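Local coordinates for protein Emp46p (Saccharomyces cerevisiae, PDB 2A6V) that serves as a calcium-independent, carbohydrate-binding cargo receptor of the legume-like lectin family, involved in the secretion of glycoproteins, at residues L85-Q91 with F108-L114; F77-K82 with D204-E208; G10-P14 with L26-T30; S61-A65 with Y164-D168. All coordinates share one frame. Residues are numbered along the deposited sequence.

Interaction 1 of 4, residues L85-Q91 with F108-L114; sequences LAFWLKQ and FNGLMIL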
loop_
_atom_site.group_PDB
_atom_site.type_symbol
_atom_site.label_atom_id
_atom_site.label_comp_id
_atom_site.label_asym_id
_atom_site.label_seq_id
_atom_site.Cartn_x
_atom_site.Cartn_y
_atom_site.Cartn_z
ATOM N N LEU A 85 2.712 0.919 7.744
ATOM C CA LEU A 85 2.341 0.157 6.566
ATOM C C LEU A 85 1.943 1.117 5.445
ATOM O O LEU A 85 1.065 1.972 5.616
ATOM C CB LEU A 85 1.183 -0.759 6.927
ATOM C CG LEU A 85 0.448 -1.446 5.783
ATOM C CD1 LEU A 85 1.296 -2.448 5.030
ATOM C CD2 LEU A 85 -0.791 -2.167 6.331
ATOM N N ALA A 86 2.606 1.007 4.308
ATOM C CA ALA A 86 2.426 1.907 3.166
ATOM C C ALA A 86 1.893 1.190 1.947
ATOM O O ALA A 86 2.265 0.035 1.687
ATOM C CB ALA A 86 3.736 2.626 2.833
ATOM N N PHE A 87 1.041 1.874 1.194
ATOM C CA PHE A 87 0.561 1.424 -0.101
ATOM C C PHE A 87 0.990 2.445 -1.124
ATOM O O PHE A 87 0.756 3.634 -0.917
ATOM C CB PHE A 87 -0.951 1.261 -0.066
ATOM C CG PHE A 87 -1.386 0.247 0.926
ATOM C CD1 PHE A 87 -1.376 -1.100 0.598
ATOM C CD2 PHE A 87 -1.780 0.618 2.201
ATOM C CE1 PHE A 87 -1.749 -2.045 1.530
ATOM C CE2 PHE A 87 -2.151 -0.324 3.125
ATOM C CZ PHE A 87 -2.135 -1.670 2.791
ATOM N N TRP A 88 1.566 1.977 -2.222
ATOM C CA TRP A 88 2.280 2.819 -3.153
ATOM C C TRP A 88 1.711 2.732 -4.563
ATOM O O TRP A 88 1.352 1.638 -5.044
ATOM C CB TRP A 88 3.729 2.372 -3.257
ATOM C CG TRP A 88 4.496 2.325 -1.997
ATOM C CD1 TRP A 88 4.638 1.248 -1.189
ATOM C CD2 TRP A 88 5.255 3.383 -1.393
ATOM N NE1 TRP A 88 5.429 1.559 -0.112
ATOM C CE2 TRP A 88 5.820 2.868 -0.214
ATOM C CE3 TRP A 88 5.525 4.714 -1.737
ATOM C CZ2 TRP A 88 6.644 3.630 0.622
ATOM C CZ3 TRP A 88 6.335 5.476 -0.887
ATOM C CH2 TRP A 88 6.877 4.920 0.274
ATOM N N LEU A 89 1.655 3.884 -5.213
ATOM C CA LEU A 89 1.547 3.989 -6.662
ATOM C C LEU A 89 2.702 4.897 -7.076
ATOM O O LEU A 89 2.702 6.068 -6.707
ATOM C CB LEU A 89 0.205 4.615 -7.073
ATOM C CG LEU A 89 -1.080 3.907 -6.677
ATOM C CD1 LEU A 89 -2.267 4.640 -7.292
ATOM C CD2 LEU A 89 -1.096 2.474 -7.125
ATOM N N LYS A 90 3.699 4.376 -7.783
ATOM C CA LYS A 90 4.910 5.152 -8.097
ATOM C C LYS A 90 5.232 5.128 -9.593
ATOM O O LYS A 90 4.952 4.157 -10.276
ATOM C CB LYS A 90 6.095 4.597 -7.307
ATOM C CG LYS A 90 5.963 4.769 -5.801
ATOM C CD LYS A 90 7.290 4.934 -5.047
ATOM C CE LYS A 90 8.360 3.994 -5.535
ATOM N NZ LYS A 90 9.616 4.183 -4.785
ATOM N N GLN A 91 5.809 6.218 -10.094
ATOM C CA GLN A 91 6.204 6.315 -11.505
ATOM C C GLN A 91 7.664 6.712 -11.617
ATOM O O GLN A 91 8.298 7.076 -10.626
ATOM C CB GLN A 91 5.312 7.313 -12.257
ATOM C CG GLN A 91 5.331 8.726 -11.692
ATOM C CD GLN A 91 4.637 9.738 -12.585
ATOM O OE1 GLN A 91 4.177 9.402 -13.685
ATOM N NE2 GLN A 91 4.559 10.981 -12.118
ATOM N N PHE A 108 10.760 10.247 -4.109
ATOM C CA PHE A 108 10.030 9.388 -5.036
ATOM C C PHE A 108 9.002 10.225 -5.784
ATOM O O PHE A 108 8.717 11.362 -5.418
ATOM C CB PHE A 108 9.365 8.216 -4.291
ATOM C CG PHE A 108 8.242 8.626 -3.377
ATOM C CD1 PHE A 108 6.919 8.634 -3.815
ATOM C CD2 PHE A 108 8.505 9.008 -2.084
ATOM C CE1 PHE A 108 5.895 9.032 -2.950
ATOM C CE2 PHE A 108 7.500 9.399 -1.231
ATOM C CZ PHE A 108 6.189 9.408 -1.658
ATOM N N ASN A 109 8.483 9.639 -6.847
ATOM C CA ASN A 109 7.501 10.262 -7.692
ATOM C C ASN A 109 6.255 9.405 -7.644
ATOM O O ASN A 109 6.186 8.324 -8.232
ATOM C CB ASN A 109 8.031 10.368 -9.119
ATOM C CG ASN A 109 7.268 11.363 -9.938
ATOM O OD1 ASN A 109 6.043 11.487 -9.828
ATOM N ND2 ASN A 109 7.999 12.111 -10.769
ATOM N N GLY A 110 5.278 9.860 -6.886
ATOM C CA GLY A 110 4.041 9.129 -6.793
ATOM C C GLY A 110 3.270 9.393 -5.536
ATOM O O GLY A 110 3.369 10.463 -4.938
ATOM N N LEU A 111 2.504 8.382 -5.140
ATOM C CA LEU A 111 1.530 8.449 -4.070
ATOM C C LEU A 111 1.862 7.395 -3.038
ATOM O O LEU A 111 2.135 6.246 -3.384
ATOM C CB LEU A 111 0.139 8.201 -4.636
ATOM C CG LEU A 111 -0.998 7.967 -3.652
ATOM C CD1 LEU A 111 -1.310 9.225 -2.803
ATOM C CD2 LEU A 111 -2.247 7.494 -4.394
ATOM N N MET A 112 1.898 7.816 -1.780
ATOM C CA MET A 112 2.084 6.933 -0.645
ATOM C C MET A 112 0.892 7.114 0.285
ATOM O O MET A 112 0.667 8.220 0.799
ATOM C CB MET A 112 3.367 7.292 0.106
ATOM C CG MET A 112 3.656 6.381 1.284
ATOM S SD MET A 112 5.017 6.839 2.347
ATOM C CE MET A 112 4.354 8.288 3.115
ATOM N N ILE A 113 0.179 6.032 0.571
ATOM C CA ILE A 113 -0.929 6.015 1.510
ATOM C C ILE A 113 -0.452 5.226 2.712
ATOM O O ILE A 113 -0.126 4.034 2.598
ATOM C CB ILE A 113 -2.196 5.391 0.879
ATOM C CG1 ILE A 113 -2.609 6.210 -0.365
ATOM C CG2 ILE A 113 -3.303 5.292 1.906
ATOM C CD1 ILE A 113 -3.793 5.642 -1.134
ATOM N N LEU A 114 -0.394 5.870 3.868
ATOM C CA LEU A 114 0.340 5.376 4.988
ATOM C C LEU A 114 -0.570 5.161 6.176
ATOM O O LEU A 114 -1.315 6.065 6.551
ATOM C CB LEU A 114 1.437 6.372 5.344
ATOM C CG LEU A 114 2.271 6.075 6.563
ATOM C CD1 LEU A 114 3.069 4.787 6.439
ATOM C CD2 LEU A 114 3.207 7.255 6.794
HETATM O O HOH W 1 9.479 7.106 -7.777
#

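Interaction 2 of 4, residues F77-K82 with D204-E208; sequences FRGSTK and DASKE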
loop_
_atom_site.group_PDB
_atom_site.type_symbol
_atom_site.label_atom_id
_atom_site.label_comp_id
_atom_site.label_asym_id
_atom_site.label_seq_id
_atom_site.Cartn_x
_atom_site.Cartn_y
_atom_site.Cartn_z
ATOM N N PHE A 77 0.582 -6.044 18.369
ATOM C CA PHE A 77 1.127 -4.921 19.090
ATOM C C PHE A 77 0.250 -3.693 19.012
ATOM O O PHE A 77 -0.104 -3.243 17.927
ATOM C CB PHE A 77 2.515 -4.528 18.582
ATOM C CG PHE A 77 3.084 -3.335 19.295
ATOM C CD1 PHE A 77 3.421 -3.417 20.646
ATOM C CD2 PHE A 77 3.246 -2.114 18.642
ATOM C CE1 PHE A 77 3.927 -2.324 21.320
ATOM C CE2 PHE A 77 3.757 -1.024 19.324
ATOM C CZ PHE A 77 4.089 -1.128 20.658
ATOM N N ARG A 78 -0.063 -3.130 20.175
ATOM C CA ARG A 78 -0.714 -1.829 20.253
ATOM C C ARG A 78 0.106 -0.994 21.205
ATOM O O ARG A 78 0.347 -1.394 22.339
ATOM C CB ARG A 78 -2.150 -1.962 20.753
ATOM C CG ARG A 78 -2.814 -0.625 21.047
ATOM C CD ARG A 78 -4.335 -0.676 21.176
ATOM N NE ARG A 78 -4.989 -0.864 19.884
ATOM C CZ ARG A 78 -5.171 0.097 18.983
ATOM N NH1 ARG A 78 -4.744 1.325 19.223
ATOM N NH2 ARG A 78 -5.758 -0.164 17.836
ATOM N N GLY A 79 0.546 0.161 20.725
ATOM C CA GLY A 79 1.328 1.091 21.497
ATOM C C GLY A 79 2.194 1.950 20.604
ATOM O O GLY A 79 2.165 1.847 19.377
ATOM N N SER A 80 3.022 2.756 21.253
ATOM C CA SER A 80 3.825 3.743 20.567
ATOM C C SER A 80 4.878 3.055 19.693
ATOM O O SER A 80 5.504 2.088 20.103
ATOM C CB SER A 80 4.486 4.665 21.602
ATOM O OG SER A 80 5.235 5.684 20.982
ATOM N N THR A 81 5.045 3.578 18.482
ATOM C CA THR A 81 5.993 3.049 17.519
ATOM C C THR A 81 6.044 3.987 16.330
ATOM O O THR A 81 5.080 4.705 16.067
ATOM C CB THR A 81 5.539 1.641 17.048
ATOM O OG1 THR A 81 6.467 1.135 16.089
ATOM C CG2 THR A 81 4.183 1.668 16.295
ATOM N N LYS A 82 7.171 3.994 15.627
ATOM C CA LYS A 82 7.288 4.690 14.350
ATOM C C LYS A 82 7.081 3.755 13.169
ATOM O O LYS A 82 7.120 4.176 12.018
ATOM C CB LYS A 82 8.652 5.380 14.255
ATOM C CG LYS A 82 8.740 6.617 15.178
ATOM C CD LYS A 82 7.825 7.750 14.681
ATOM C CE LYS A 82 7.804 8.931 15.619
ATOM N NZ LYS A 82 6.699 9.871 15.326
ATOM N N ASP A 204 9.314 -2.409 14.652
ATOM C CA ASP A 204 10.413 -2.202 15.591
ATOM C C ASP A 204 10.502 -3.423 16.499
ATOM O O ASP A 204 9.974 -4.490 16.162
ATOM C CB ASP A 204 10.295 -0.838 16.313
ATOM C CG ASP A 204 9.097 -0.721 17.238
ATOM O OD1 ASP A 204 8.557 -1.749 17.660
ATOM O OD2 ASP A 204 8.644 0.410 17.598
ATOM N N ALA A 205 11.196 -3.287 17.625
ATOM C CA ALA A 205 11.428 -4.434 18.480
ATOM C C ALA A 205 10.181 -4.974 19.155
ATOM O O ALA A 205 10.218 -6.084 19.684
ATOM C CB ALA A 205 12.499 -4.110 19.545
ATOM N N SER A 206 9.097 -4.205 19.146
ATOM C CA SER A 206 7.812 -4.666 19.679
ATOM C C SER A 206 7.109 -5.663 18.747
ATOM O O SER A 206 6.104 -6.249 19.120
ATOM C CB SER A 206 6.890 -3.477 19.970
ATOM O OG SER A 206 7.511 -2.518 20.821
ATOM N N LYS A 207 7.615 -5.825 17.526
ATOM C CA LYS A 207 7.238 -6.936 16.650
ATOM C C LYS A 207 5.821 -6.835 16.096
ATOM O O LYS A 207 5.178 -7.844 15.835
ATOM C CB LYS A 207 7.441 -8.285 17.360
ATOM C CG LYS A 207 8.181 -9.320 16.520
ATOM C CD LYS A 207 8.142 -10.718 17.167
ATOM C CE LYS A 207 7.808 -11.824 16.171
ATOM N NZ LYS A 207 6.474 -11.689 15.489
ATOM N N GLU A 208 5.346 -5.608 15.874
ATOM C CA GLU A 208 4.087 -5.412 15.154
ATOM C C GLU A 208 4.089 -6.234 13.863
ATOM O O GLU A 208 5.047 -6.203 13.090
ATOM C CB GLU A 208 3.873 -3.924 14.810
ATOM C CG GLU A 208 2.470 -3.618 14.327
ATOM C CD GLU A 208 2.099 -2.126 14.370
ATOM O OE1 GLU A 208 2.943 -1.249 14.681
ATOM O OE2 GLU A 208 0.924 -1.835 14.100
HETATM O O HOH W 2 7.491 0.055 19.918
HETATM O O HOH W 3 5.620 -1.094 14.564
HETATM O O HOH W 4 9.613 2.756 16.635
#

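Interaction 3 of 4, residues G10-P14 with L26-T30; sequences GYSLP and LSQWT. With K (potassium ion), chain D.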
loop_
_atom_site.group_PDB
_atom_site.type_symbol
_atom_site.label_atom_id
_atom_site.label_comp_id
_atom_site.label_asym_id
_atom_site.label_seq_id
_atom_site.Cartn_x
_atom_site.Cartn_y
_atom_site.Cartn_z
ATOM N N GLY A 10 -3.564 -10.729 -13.694
ATOM C CA GLY A 10 -2.175 -10.353 -13.908
ATOM C C GLY A 10 -1.640 -9.281 -12.970
ATOM O O GLY A 10 -0.438 -9.206 -12.740
ATOM N N TYR A 11 -2.537 -8.456 -12.432
ATOM C CA TYR A 11 -2.160 -7.409 -11.488
ATOM C C TYR A 11 -2.810 -7.597 -10.113
ATOM O O TYR A 11 -3.016 -6.639 -9.366
ATOM C CB TYR A 11 -2.554 -6.062 -12.080
ATOM C CG TYR A 11 -1.718 -5.653 -13.279
ATOM C CD1 TYR A 11 -0.615 -4.834 -13.119
ATOM C CD2 TYR A 11 -2.037 -6.080 -14.558
ATOM C CE1 TYR A 11 0.174 -4.450 -14.204
ATOM C CE2 TYR A 11 -1.261 -5.698 -15.656
ATOM C CZ TYR A 11 -0.165 -4.884 -15.471
ATOM O OH TYR A 11 0.590 -4.504 -16.573
ATOM N N SER A 12 -3.119 -8.837 -9.768
ATOM C CA SER A 12 -3.664 -9.194 -8.459
ATOM C C SER A 12 -2.826 -10.255 -7.786
ATOM O O SER A 12 -1.976 -10.888 -8.420
ATOM C CB SER A 12 -5.106 -9.706 -8.592
ATOM O OG SER A 12 -5.936 -8.774 -9.260
ATOM N N LEU A 13 -2.993 -10.397 -6.484
ATOM C CA LEU A 13 -2.471 -11.563 -5.792
ATOM C C LEU A 13 -3.427 -12.713 -6.045
ATOM O O LEU A 13 -4.640 -12.524 -6.112
ATOM C CB LEU A 13 -2.358 -11.325 -4.282
ATOM C CG LEU A 13 -1.145 -10.536 -3.809
ATOM C CD1 LEU A 13 -1.278 -10.211 -2.315
ATOM C CD2 LEU A 13 0.199 -11.283 -4.113
ATOM N N PRO A 14 -2.893 -13.924 -6.144
ATOM C CA PRO A 14 -3.758 -15.096 -6.221
ATOM C C PRO A 14 -4.387 -15.297 -4.851
ATOM O O PRO A 14 -3.968 -14.651 -3.877
ATOM C CB PRO A 14 -2.777 -16.222 -6.560
ATOM C CG PRO A 14 -1.535 -15.811 -5.914
ATOM C CD PRO A 14 -1.468 -14.290 -6.091
ATOM N N LEU A 26 2.866 -16.672 -7.947
ATOM C CA LEU A 26 3.380 -15.361 -7.533
ATOM C C LEU A 26 4.426 -14.798 -8.489
ATOM O O LEU A 26 5.183 -13.909 -8.138
ATOM C CB LEU A 26 3.941 -15.435 -6.108
ATOM C CG LEU A 26 2.950 -15.826 -5.006
ATOM C CD1 LEU A 26 3.720 -16.122 -3.716
ATOM C CD2 LEU A 26 1.951 -14.723 -4.816
ATOM N N SER A 27 4.466 -15.307 -9.715
ATOM C CA SER A 27 5.509 -14.918 -10.669
ATOM C C SER A 27 5.540 -13.447 -11.047
ATOM O O SER A 27 6.589 -12.917 -11.381
ATOM C CB SER A 27 5.408 -15.788 -11.934
ATOM O OG SER A 27 4.275 -15.452 -12.690
ATOM N N GLN A 28 4.392 -12.787 -10.927
ATOM C CA GLN A 28 4.234 -11.383 -11.271
ATOM C C GLN A 28 4.575 -10.461 -10.081
ATOM O O GLN A 28 4.485 -9.243 -10.216
ATOM C CB GLN A 28 2.786 -11.149 -11.759
ATOM C CG GLN A 28 2.458 -11.651 -13.169
ATOM C CD GLN A 28 3.549 -11.540 -14.189
ATOM O OE1 GLN A 28 4.135 -12.552 -14.596
ATOM N NE2 GLN A 28 3.809 -10.332 -14.640
ATOM N N TRP A 29 4.969 -11.037 -8.943
ATOM C CA TRP A 29 5.228 -10.282 -7.703
ATOM C C TRP A 29 6.672 -10.421 -7.262
ATOM O O TRP A 29 7.256 -11.517 -7.314
ATOM C CB TRP A 29 4.321 -10.768 -6.567
ATOM C CG TRP A 29 2.904 -10.363 -6.766
ATOM C CD1 TRP A 29 1.952 -11.021 -7.476
ATOM C CD2 TRP A 29 2.291 -9.173 -6.277
ATOM N NE1 TRP A 29 0.772 -10.317 -7.486
ATOM C CE2 TRP A 29 0.950 -9.172 -6.741
ATOM C CE3 TRP A 29 2.744 -8.091 -5.505
ATOM C CZ2 TRP A 29 0.047 -8.141 -6.435
ATOM C CZ3 TRP A 29 1.849 -7.063 -5.199
ATOM C CH2 TRP A 29 0.520 -7.102 -5.665
ATOM N N THR A 30 7.227 -9.325 -6.771
ATOM C CA THR A 30 8.526 -9.312 -6.110
ATOM C C THR A 30 8.331 -9.270 -4.611
ATOM O O THR A 30 7.669 -8.366 -4.106
ATOM C CB THR A 30 9.320 -8.084 -6.543
ATOM O OG1 THR A 30 9.541 -8.139 -7.960
ATOM C CG2 THR A 30 10.704 -8.073 -5.924
HETATM K K K D . 7.752 -14.035 -7.099
HETATM O O HOH W 5 10.500 -13.494 -8.617
HETATM O O HOH W 6 7.553 -15.976 -4.917
#

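Interaction 4 of 4, residues S61-A65 with Y164-D168; sequences SIKDA and YNPLD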
loop_
_atom_site.group_PDB
_atom_site.type_symbol
_atom_site.label_atom_id
_atom_site.label_comp_id
_atom_site.label_asym_id
_atom_site.label_seq_id
_atom_site.Cartn_x
_atom_site.Cartn_y
_atom_site.Cartn_z
ATOM N N SER A 61 -0.910 0.278 -16.891
ATOM C CA SER A 61 -1.432 1.392 -17.668
ATOM C C SER A 61 -2.961 1.342 -17.634
ATOM O O SER A 61 -3.563 0.322 -17.960
ATOM C CB SER A 61 -0.899 1.328 -19.108
ATOM O OG SER A 61 0.504 1.563 -19.129
ATOM N N ILE A 62 -3.580 2.438 -17.203
ATOM C CA ILE A 62 -5.037 2.488 -17.069
ATOM C C ILE A 62 -5.689 2.562 -18.438
ATOM O O ILE A 62 -5.170 3.214 -19.341
ATOM C CB ILE A 62 -5.470 3.714 -16.228
ATOM C CG1 ILE A 62 -5.284 3.423 -14.744
ATOM C CG2 ILE A 62 -6.935 4.108 -16.511
ATOM C CD1 ILE A 62 -5.471 4.621 -13.877
ATOM N N LYS A 63 -6.829 1.897 -18.569
ATOM C CA LYS A 63 -7.683 2.030 -19.742
ATOM C C LYS A 63 -8.631 3.221 -19.518
ATOM O O LYS A 63 -8.346 4.322 -19.978
ATOM C CB LYS A 63 -8.423 0.713 -20.005
ATOM C CG LYS A 63 -8.837 0.481 -21.464
ATOM C CD LYS A 63 -10.009 1.371 -21.906
ATOM C CE LYS A 63 -11.044 0.621 -22.765
ATOM N NZ LYS A 63 -11.012 1.042 -24.206
ATOM N N ASP A 64 -9.724 3.007 -18.787
ATOM C CA ASP A 64 -10.681 4.068 -18.460
ATOM C C ASP A 64 -10.518 4.461 -16.994
ATOM O O ASP A 64 -10.157 5.598 -16.699
ATOM C CB ASP A 64 -12.124 3.609 -18.726
ATOM C CG ASP A 64 -12.488 3.602 -20.209
ATOM O OD1 ASP A 64 -11.696 4.090 -21.040
ATOM O OD2 ASP A 64 -13.555 3.105 -20.620
ATOM N N ALA A 65 -10.753 3.497 -16.102
ATOM C CA ALA A 65 -10.679 3.690 -14.653
ATOM C C ALA A 65 -10.135 2.438 -13.966
ATOM O O ALA A 65 -9.930 1.392 -14.596
ATOM C CB ALA A 65 -12.052 4.039 -14.106
ATOM N N TYR A 164 -10.129 5.144 -8.933
ATOM C CA TYR A 164 -9.565 6.285 -9.626
ATOM C C TYR A 164 -10.123 6.330 -11.031
ATOM O O TYR A 164 -10.042 5.352 -11.760
ATOM C CB TYR A 164 -8.038 6.200 -9.661
ATOM C CG TYR A 164 -7.385 7.201 -10.572
ATOM C CD1 TYR A 164 -7.483 8.573 -10.345
ATOM C CD2 TYR A 164 -6.689 6.784 -11.683
ATOM C CE1 TYR A 164 -6.870 9.481 -11.201
ATOM C CE2 TYR A 164 -6.081 7.686 -12.536
ATOM C CZ TYR A 164 -6.174 9.021 -12.305
ATOM O OH TYR A 164 -5.540 9.894 -13.177
ATOM N N ASN A 165 -10.705 7.468 -11.387
ATOM C CA ASN A 165 -11.397 7.618 -12.663
ATOM C C ASN A 165 -10.950 8.893 -13.359
ATOM O O ASN A 165 -11.491 9.949 -13.097
ATOM C CB ASN A 165 -12.905 7.629 -12.456
ATOM C CG ASN A 165 -13.665 7.636 -13.765
ATOM O OD1 ASN A 165 -13.070 7.558 -14.834
ATOM N ND2 ASN A 165 -14.969 7.706 -13.677
ATOM N N PRO A 166 -9.948 8.804 -14.221
ATOM C CA PRO A 166 -9.486 9.953 -15.010
ATOM C C PRO A 166 -10.622 10.627 -15.802
ATOM O O PRO A 166 -10.581 11.836 -15.982
ATOM C CB PRO A 166 -8.465 9.338 -15.979
ATOM C CG PRO A 166 -8.051 8.040 -15.366
ATOM C CD PRO A 166 -9.137 7.599 -14.458
ATOM N N LEU A 167 -11.595 9.835 -16.258
ATOM C CA LEU A 167 -12.729 10.330 -17.043
ATOM C C LEU A 167 -13.687 11.218 -16.238
ATOM O O LEU A 167 -14.481 11.975 -16.806
ATOM C CB LEU A 167 -13.493 9.163 -17.675
ATOM C CG LEU A 167 -12.602 8.258 -18.547
ATOM C CD1 LEU A 167 -13.412 7.131 -19.135
ATOM C CD2 LEU A 167 -11.872 9.057 -19.626
ATOM N N ASP A 168 -13.626 11.114 -14.920
ATOM C CA ASP A 168 -14.357 12.002 -14.022
ATOM C C ASP A 168 -13.409 13.062 -13.416
ATOM O O ASP A 168 -13.458 13.335 -12.211
ATOM C CB ASP A 168 -15.020 11.125 -12.950
ATOM C CG ASP A 168 -15.995 11.859 -12.080
ATOM O OD1 ASP A 168 -16.547 12.907 -12.485
ATOM O OD2 ASP A 168 -16.279 11.409 -10.947
#

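Interaction 1 of 4, residues L85-Q91 with F108-L114
Two adjacent antiparallel strands meet here, and their apolar side chains fall on the two faces of the sheet. On one face the Trp88 indole is the centre: Met112 CG lies over its six-membered ring, 3.8 Å from the centroid, in a CH-pi contact, while Met112 SD approaches Trp88 CH2 to 3.4 Å, a Met-aromatic contact. The edge of Trp88 also points into the face of Phe108 in a T-shaped pair, with planes at 88°. On the other face Leu89 CD1 packs on Leu111 CD2 at 4.1 Å, next to the Phe87-Ile113 pair. Between these two layers of side chains the hydrogen-bonded pairs Phe87-Ile113 and Leu89-Leu111 each make two backbone hydrogen bonds. Gly110, opposite Lys90, has backbone angles that call for glycine, and a CB would collide with Leu89 O. At the polar edge Gln91 N donates to Asn109 O (2.8 Å) and Gln91 NE2 to Asn109 OD1 (2.8 Å), while a water joins Gln91 O to Asn109 N. The pair forms the middle of a lectin beta-sandwich sheet, flanked by strands 196-202 and 124-131; Phe87, Leu89 and Ile113 face strand 158-165 of the opposing sheet, and Met112 touches Tyr128, a potassium-binding residue.

Interaction 2 of 4, residues F77-K82 with D204-E208
Phe77 loses most surface in this meeting of two irregular segments, followed by Glu208 and Ser206. The Phe77 ring lies under Ser206, whose CB stands 3.5 Å from the ring centroid and nearly along its normal, a CH-pi contact. Phe77 CB also rests on Glu208 CA at 3.9 Å. The Glu208 carboxylate reaches past the ring edge, with OE1 3.6 Å from Thr81 CG2 and bridged through a water to Thr81 OG1; its other oxygen, OE2, bonds Ser74. Thr81 OG1 donates directly to Asp204 OD2 (2.7 Å). Further waters link Asp204 OD2 to Lys82 N and to Ser80 O, the latter water also accepting a hydrogen bond from Ser206 OG. Asp204 holds its own segment in shape: OD1 accepts from Ser206 N (2.9 Å), an Asx turn, within a type I turn ending at Lys207. The contact thus ties the loop between strands 66-75 and 84-90 to the one between strands 196-202 and 209-218, two connections that each pass from one sheet of the sandwich to the other.

Interaction 3 of 4, residues G10-P14 with L26-T30
Apolar packing, one hydrogen bond and a metal site make up this contact between the N-terminal segment 10-14 and the turn that leads into strand 29-33. The apolar part centres on Leu13, whose CD2 sits over the five-membered ring of Trp29, 3.5 Å from its centroid and 12° off the normal, a CH-pi contact. The same Leu13 CD2 touches Leu26 CD2 at 3.9 Å, and Pro14 CD comes within 3.7 Å of Leu26 CD2, so Leu26 meets both residues. Met215 and Phe42 of the neighbouring strands 209-218 and 41-43 extend this apolar cluster. The hydrogen bond runs in the plane of the indole, from Trp29 NE1 to Ser12 O (3.0 Å, 163°). Metal coordination belongs to segment 26-30 alone: a type I turn from Leu26 to Trp29, closed by Trp29 N to Leu26 O (3.0 Å), brings two carbonyls to the potassium ion, Leu26 O at 2.8 Å and Trp29 O at 2.6 Å, with two waters completing the ligands seen here. Neutral carbonyl and water oxygens at these distances suit a large monovalent cation. Leu26 and Trp29 therefore each play two parts, their main chains holding the ion while their side chains receive the N-terminal segment.

Interaction 4 of 4, residues S61-A65 with Y164-D168
Segment 61-65 has no regular secondary structure, whereas 164-168 begins as the end of strand 158-165 and then curls into a turn, in which Asp168 N bonds back to Asn165 O (3.0 Å). The two backbones come nearest at Ala65 and Asn165, with CA atoms 4.5 Å apart, and have drawn away to 6.7 Å between the CA atoms of Asp64 and Leu167. Across this gap the partners touch by van der Waals contact. Asp64 O abuts Pro166 CD at 3.2 Å; a proline here offers ring carbon and no backbone proton to that carbonyl. Ala65 CB lies 3.4 Å from Tyr164 O and 3.7 Å from Asn165 OD1. Among the side chains, Ile62 makes two apolar contacts: its CD1 meets the edge of the Tyr164 ring, 3.3 Å from CD2, and its CG2 lies 4.2 Å from Pro166 CG. Farther out, the exposed Leu167 brings CD1 to 3.8 Å from Asp64 CB. The hydroxyl of Tyr164 turns to His170 instead, and Met190 touches both Ile62 and Tyr164. Immediately beyond, Tyr164 pairs through its backbone with Met66, so the contact prolongs the alignment of the antiparallel neighbours 66-75 and 158-165 into the chain entering the first and leaving the second.

In the fold
The four contacts are distributed over the two seven-stranded antiparallel sheets of a legume-lectin-like sandwich and the loops that join them. Interaction 1 lies inside it, about 7 Å from the centre of the chain, whereas interactions 2 and 4 sit on opposite sides of that centre, 38 Å apart between contact centres. Interaction 3 comes first along the chain and closes before the others open; its strand 29-33 edges the same sheet that carries interaction 1, 18 Å away between centres. The segments of interactions 2 and 4 alternate in sequence, and both pairs enclose interaction 1. Residues far apart in sequence therefore meet at both ends of the sandwich, and potassium is bound at two separate sites, one in interaction 3 and one that includes Tyr128, a neighbour of interaction 1.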